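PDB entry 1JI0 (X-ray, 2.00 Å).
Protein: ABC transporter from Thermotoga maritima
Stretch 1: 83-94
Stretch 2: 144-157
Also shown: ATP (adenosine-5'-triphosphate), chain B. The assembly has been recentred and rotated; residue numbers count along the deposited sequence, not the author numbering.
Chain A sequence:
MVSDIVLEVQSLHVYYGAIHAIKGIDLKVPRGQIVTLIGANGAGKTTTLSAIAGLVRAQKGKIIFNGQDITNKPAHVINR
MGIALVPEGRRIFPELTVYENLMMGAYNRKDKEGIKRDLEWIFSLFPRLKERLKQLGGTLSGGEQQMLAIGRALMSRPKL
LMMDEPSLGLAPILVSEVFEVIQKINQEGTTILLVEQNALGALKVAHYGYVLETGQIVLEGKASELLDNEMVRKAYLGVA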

# COMPACT_ATOMS: atom_id res chain seq x y z
N ILE A 83 10.47 3.33 -1.91
CA ILE A 83 9.33 2.45 -1.70
C ILE A 83 8.87 2.51 -0.25
O ILE A 83 9.56 2.02 0.64
CB ILE A 83 9.65 0.98 -2.06
CG1 ILE A 83 9.88 0.85 -3.56
CG2 ILE A 83 8.49 0.07 -1.64
CD1 ILE A 83 10.09 -0.57 -4.03
N ALA A 84 7.71 3.12 -0.02
CA ALA A 84 7.14 3.24 1.32
C ALA A 84 6.08 2.17 1.55
O ALA A 84 5.26 1.89 0.68
CB ALA A 84 6.52 4.62 1.49
N LEU A 85 6.10 1.57 2.74
CA LEU A 85 5.13 0.54 3.09
C LEU A 85 4.39 0.86 4.38
O LEU A 85 5.01 1.14 5.40
CB LEU A 85 5.83 -0.81 3.24
CG LEU A 85 5.04 -1.95 3.91
CD1 LEU A 85 3.77 -2.25 3.12
CD2 LEU A 85 5.91 -3.19 4.00
N VAL A 86 3.06 0.86 4.30
CA VAL A 86 2.21 1.08 5.47
C VAL A 86 1.65 -0.31 5.73
O VAL A 86 0.63 -0.70 5.14
CB VAL A 86 1.06 2.06 5.19
CG1 VAL A 86 0.27 2.32 6.47
CG2 VAL A 86 1.60 3.38 4.66
N PRO A 87 2.31 -1.09 6.59
CA PRO A 87 1.94 -2.46 6.96
C PRO A 87 0.64 -2.56 7.73
O PRO A 87 0.05 -1.55 8.10
CB PRO A 87 3.13 -2.91 7.80
CG PRO A 87 3.44 -1.65 8.56
CD PRO A 87 3.38 -0.59 7.49
N GLU A 88 0.20 -3.80 7.97
CA GLU A 88 -1.01 -4.04 8.73
C GLU A 88 -0.69 -3.75 10.19
O GLU A 88 0.46 -3.89 10.61
CB GLU A 88 -1.45 -5.50 8.61
CG GLU A 88 -2.18 -5.85 7.33
CD GLU A 88 -2.63 -7.30 7.28
OE1 GLU A 88 -1.77 -8.20 7.16
OE2 GLU A 88 -3.86 -7.55 7.37
N GLY A 89 -1.69 -3.34 10.96
CA GLY A 89 -1.47 -3.05 12.36
C GLY A 89 -1.39 -1.58 12.70
O GLY A 89 -1.04 -1.23 13.83
N ARG A 90 -1.71 -0.72 11.74
CA ARG A 90 -1.69 0.73 11.96
C ARG A 90 -0.51 1.09 12.87
O ARG A 90 -0.68 1.83 13.84
CB ARG A 90 -3.00 1.17 12.63
CG ARG A 90 -4.24 0.47 12.10
CD ARG A 90 -5.39 0.59 13.09
NE ARG A 90 -6.51 -0.29 12.74
CZ ARG A 90 -7.52 -0.57 13.57
NH1 ARG A 90 -7.54 -0.04 14.79
NH2 ARG A 90 -8.49 -1.38 13.18
N ARG A 91 0.66 0.56 12.55
CA ARG A 91 1.85 0.81 13.35
C ARG A 91 2.17 2.30 13.43
O ARG A 91 2.38 2.96 12.41
CB ARG A 91 3.04 0.04 12.77
CG ARG A 91 2.79 -1.45 12.74
CD ARG A 91 3.86 -2.21 11.98
NE ARG A 91 3.40 -3.56 11.67
CZ ARG A 91 4.09 -4.43 10.93
NH1 ARG A 91 5.27 -4.09 10.42
NH2 ARG A 91 3.58 -5.64 10.69
N ILE A 92 2.21 2.80 14.65
CA ILE A 92 2.49 4.21 14.92
C ILE A 92 3.24 4.28 16.25
O ILE A 92 3.24 3.32 17.02
CB ILE A 92 1.16 5.00 15.02
CG1 ILE A 92 1.33 6.37 14.38
CG2 ILE A 92 0.72 5.14 16.47
CD1 ILE A 92 1.54 6.30 12.88
N PHE A 93 3.90 5.40 16.53
CA PHE A 93 4.62 5.54 17.79
C PHE A 93 3.79 6.34 18.77
O PHE A 93 3.75 7.57 18.72
CB PHE A 93 5.97 6.21 17.55
CG PHE A 93 6.91 5.35 16.76
CD1 PHE A 93 7.35 5.76 15.51
CD2 PHE A 93 7.33 4.12 17.26
CE1 PHE A 93 8.21 4.95 14.76
CE2 PHE A 93 8.18 3.31 16.52
CZ PHE A 93 8.62 3.72 15.27
N PRO A 94 3.10 5.64 19.69
CA PRO A 94 2.24 6.26 20.70
C PRO A 94 2.90 7.27 21.63
O PRO A 94 2.25 8.22 22.06
CB PRO A 94 1.68 5.05 21.45
CG PRO A 94 2.78 4.05 21.35
CD PRO A 94 3.20 4.19 19.91
PG ATP B . -2.60 -10.53 5.62
O1G ATP B . -3.70 -10.41 6.60
O2G ATP B . -2.60 -9.51 4.55
O3G ATP B . -1.27 -10.83 6.26
PB ATP B . -2.34 -12.48 3.43
O1B ATP B . -3.41 -13.19 2.65
O2B ATP B . -1.59 -11.42 2.76
O3B ATP B . -3.00 -11.86 4.78
PA ATP B . 0.13 -13.93 4.08
O1A ATP B . 0.82 -12.95 4.93
O2A ATP B . 0.70 -14.22 2.74
O3A ATP B . -1.43 -13.58 4.02
O5' ATP B . 0.01 -15.26 4.89
C5' ATP B . -0.66 -16.40 4.35
C4' ATP B . 0.30 -17.47 3.96
O4' ATP B . 0.93 -17.96 5.18
C3' ATP B . -0.39 -18.67 3.37
O3' ATP B . 0.28 -19.07 2.15
C2' ATP B . -0.31 -19.71 4.45
O2' ATP B . -0.27 -21.05 3.98
C1' ATP B . 1.05 -19.38 5.08
N9 ATP B . 1.32 -19.95 6.46
C8 ATP B . 1.98 -19.35 7.51
N7 ATP B . 2.09 -20.07 8.59
C5 ATP B . 1.45 -21.25 8.24
C6 ATP B . 1.21 -22.47 8.95
N6 ATP B . 1.63 -22.62 10.19
N1 ATP B . 0.54 -23.47 8.32
C2 ATP B . 0.12 -23.30 7.06
N3 ATP B . 0.28 -22.22 6.28
C4 ATP B . 0.97 -21.20 6.94
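Stretch 2 144-157: EQQMLAIGRALMSR

Stretch 1 opens as a β-strand, Ile83 to Val86, and continues from Pro87 as loop; stretch 2 is the later part of a helix that begins before Glu144; a type I β turn from Leu154 to Arg157 follows on it. The turn closes with Arg157 N donating to Leu154 O (2.7 Å), and Arg157 departs from helical angles with positive phi. Strand and helix run almost exactly antiparallel: their N-to-C directions make an angle of 173°, and the axes approach to 8.5 Å. The register follows from this reversal, with Ala84 CA 6.1 Å from Ala153 CA and Val86 CA 6.4 Å from Ile150 CA. Beyond the strand the loop comes closer, Arg90 CA lying 4.6 Å from Gln146 CA, and then turns back along the helix, so that Ile92 CA is 6.0 Å from Ala149 CA. Gly89, at phi 103° and psi 9°, has backbone angles that would jam a CB against the carbonyl O of Glu88.

Strand alternation decides which side chains meet the helix: CA-to-CB points toward it at Ala84 and Val86, and away at Ile83 and Leu85. Against the strand the helix presents alanines, Ala149 and Ala153. Ala84 CB meets Ala153 CB at 4.3 Å, while Val86 places CG2 3.7 Å from Ala153 CB and CG1 3.8 Å from Ala149 CB. Ser156 OG, 4.3 Å from Ala84 CB, donates back to Ala153 O at 2.8 Å.

Ile92 buries the largest area of any residue in the contact. Its CG1 lies 3.4 Å from Leu148 CD2, its CD1 lies 4.0 Å from Ala149 CB, and its CG2 reaches the side chain of Gln145. The same CD1 sits over one face of the Arg152 guanidinium, 4.0 Å from Arg152 CZ, while Phe93 CD1 lies at the edge of that group, 3.4 Å from Arg152 NH1. Arg152, with chi1 and chi2 both t and a bend at chi3 (p), reaches the far part of the loop; its NH2 comes within 2.8 Å of Arg91 O. Arg91 itself points its CA-to-CB bond away from the helix, and its NE makes a weak hydrogen bond to Glu88 O (3.1 Å).

Water joins the two stretches around Gln146, whose side-chain end comes nearer the loop than its sideways CA-to-CB bond suggests. Water 2 accepts from Arg90 N (2.8 Å) and lies within donating distance of both Pro87 O (2.8 Å) and Gln146 OE1 (2.6 Å). Water 3 accepts from Arg90 NE at 3.1 Å and lies 3.2 Å from Gln146 OE1, and water 1, 2.9 Å from Val86 O, accepts a weak bond from Gln146 NE2 (3.4 Å). Arg90 CG comes as close as 3.1 Å to Gln146 OE1, a tight contact. In all, the two stretches bury 681 Å², both sides summed.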

# COMPACT_ATOMS: atom_id res chain seq x y z
N GLU A 144 -7.81 6.89 13.41
CA GLU A 144 -6.90 8.03 13.35
C GLU A 144 -5.45 7.58 13.24
O GLU A 144 -4.66 8.18 12.51
CB GLU A 144 -7.09 8.89 14.60
CG GLU A 144 -8.51 9.40 14.74
CD GLU A 144 -8.74 10.13 16.04
OE1 GLU A 144 -8.65 9.49 17.12
OE2 GLU A 144 -9.01 11.35 15.98
N GLN A 145 -5.10 6.52 13.96
CA GLN A 145 -3.74 6.00 13.91
C GLN A 145 -3.42 5.49 12.51
O GLN A 145 -2.31 5.69 12.00
CB GLN A 145 -3.57 4.86 14.92
CG GLN A 145 -3.63 5.32 16.37
CD GLN A 145 -3.26 4.22 17.33
OE1 GLN A 145 -3.94 3.21 17.43
NE2 GLN A 145 -2.15 4.40 18.04
N GLN A 146 -4.41 4.85 11.88
CA GLN A 146 -4.25 4.33 10.53
C GLN A 146 -3.98 5.51 9.61
O GLN A 146 -3.10 5.45 8.75
CB GLN A 146 -5.52 3.60 10.08
CG GLN A 146 -5.49 3.09 8.65
CD GLN A 146 -4.35 2.12 8.39
OE1 GLN A 146 -4.18 1.14 9.11
NE2 GLN A 146 -3.56 2.40 7.36
N MSE A 147 -4.73 6.59 9.82
CA MSE A 147 -4.57 7.80 9.02
C MSE A 147 -3.21 8.43 9.30
O MSE A 147 -2.61 9.04 8.41
CB MSE A 147 -5.69 8.79 9.34
CG MSE A 147 -7.09 8.24 9.11
SE MSE A 147 -7.45 7.69 7.26
CE MSE A 147 -8.67 9.11 6.74
N LEU A 148 -2.73 8.28 10.53
CA LEU A 148 -1.43 8.83 10.91
C LEU A 148 -0.32 8.05 10.21
O LEU A 148 0.62 8.64 9.68
CB LEU A 148 -1.25 8.76 12.44
CG LEU A 148 0.06 9.32 13.01
CD1 LEU A 148 0.34 10.68 12.41
CD2 LEU A 148 -0.03 9.43 14.53
N ALA A 149 -0.44 6.73 10.20
CA ALA A 149 0.55 5.87 9.54
C ALA A 149 0.66 6.24 8.07
O ALA A 149 1.76 6.33 7.51
CB ALA A 149 0.14 4.40 9.68
N ILE A 150 -0.49 6.47 7.43
CA ILE A 150 -0.51 6.86 6.03
C ILE A 150 0.12 8.25 5.85
O ILE A 150 0.84 8.49 4.89
CB ILE A 150 -1.96 6.89 5.47
CG1 ILE A 150 -2.54 5.47 5.46
CG2 ILE A 150 -1.98 7.49 4.08
CD1 ILE A 150 -4.00 5.42 5.07
N GLY A 151 -0.16 9.16 6.78
CA GLY A 151 0.40 10.49 6.68
C GLY A 151 1.92 10.47 6.77
O GLY A 151 2.62 11.17 6.02
N ARG A 152 2.44 9.67 7.68
CA ARG A 152 3.88 9.55 7.87
C ARG A 152 4.56 9.11 6.57
O ARG A 152 5.58 9.67 6.17
CB ARG A 152 4.19 8.54 8.98
CG ARG A 152 5.68 8.33 9.25
CD ARG A 152 5.88 7.53 10.52
NE ARG A 152 5.30 6.19 10.43
CZ ARG A 152 5.13 5.38 11.48
NH1 ARG A 152 5.49 5.78 12.69
NH2 ARG A 152 4.62 4.17 11.31
N ALA A 153 3.98 8.11 5.92
CA ALA A 153 4.53 7.61 4.67
C ALA A 153 4.53 8.72 3.61
O ALA A 153 5.48 8.85 2.85
CB ALA A 153 3.70 6.41 4.18
N LEU A 154 3.47 9.51 3.59
CA LEU A 154 3.38 10.59 2.61
C LEU A 154 4.48 11.63 2.77
O LEU A 154 5.02 12.13 1.79
CB LEU A 154 2.01 11.28 2.69
CG LEU A 154 0.82 10.52 2.10
CD1 LEU A 154 -0.44 11.37 2.24
CD2 LEU A 154 1.09 10.23 0.64
N MSE A 155 4.82 11.96 4.02
CA MSE A 155 5.86 12.96 4.27
C MSE A 155 7.22 12.58 3.69
O MSE A 155 8.11 13.42 3.62
CB MSE A 155 5.99 13.21 5.78
CG MSE A 155 4.82 13.97 6.39
SE MSE A 155 4.46 15.66 5.49
CE MSE A 155 6.26 16.33 5.34
N SER A 156 7.38 11.33 3.27
CA SER A 156 8.65 10.90 2.69
C SER A 156 8.58 11.04 1.17
O SER A 156 9.54 10.73 0.48
CB SER A 156 8.95 9.45 3.06
OG SER A 156 8.20 8.54 2.28
N ARG A 157 7.43 11.49 0.67
CA ARG A 157 7.23 11.66 -0.77
C ARG A 157 7.64 10.38 -1.52
O ARG A 157 8.55 10.38 -2.36
CB ARG A 157 8.05 12.87 -1.25
CG ARG A 157 7.81 13.27 -2.69
CD ARG A 157 8.27 14.70 -2.96
NE ARG A 157 7.37 15.69 -2.38
CZ ARG A 157 7.54 17.00 -2.46
NH1 ARG A 157 8.59 17.49 -3.11
NH2 ARG A 157 6.66 17.83 -1.92
O HOH W 1 -2.12 -0.26 5.76
O HOH W 2 -2.51 -0.89 9.08
O HOH W 3 -6.91 -0.38 9.67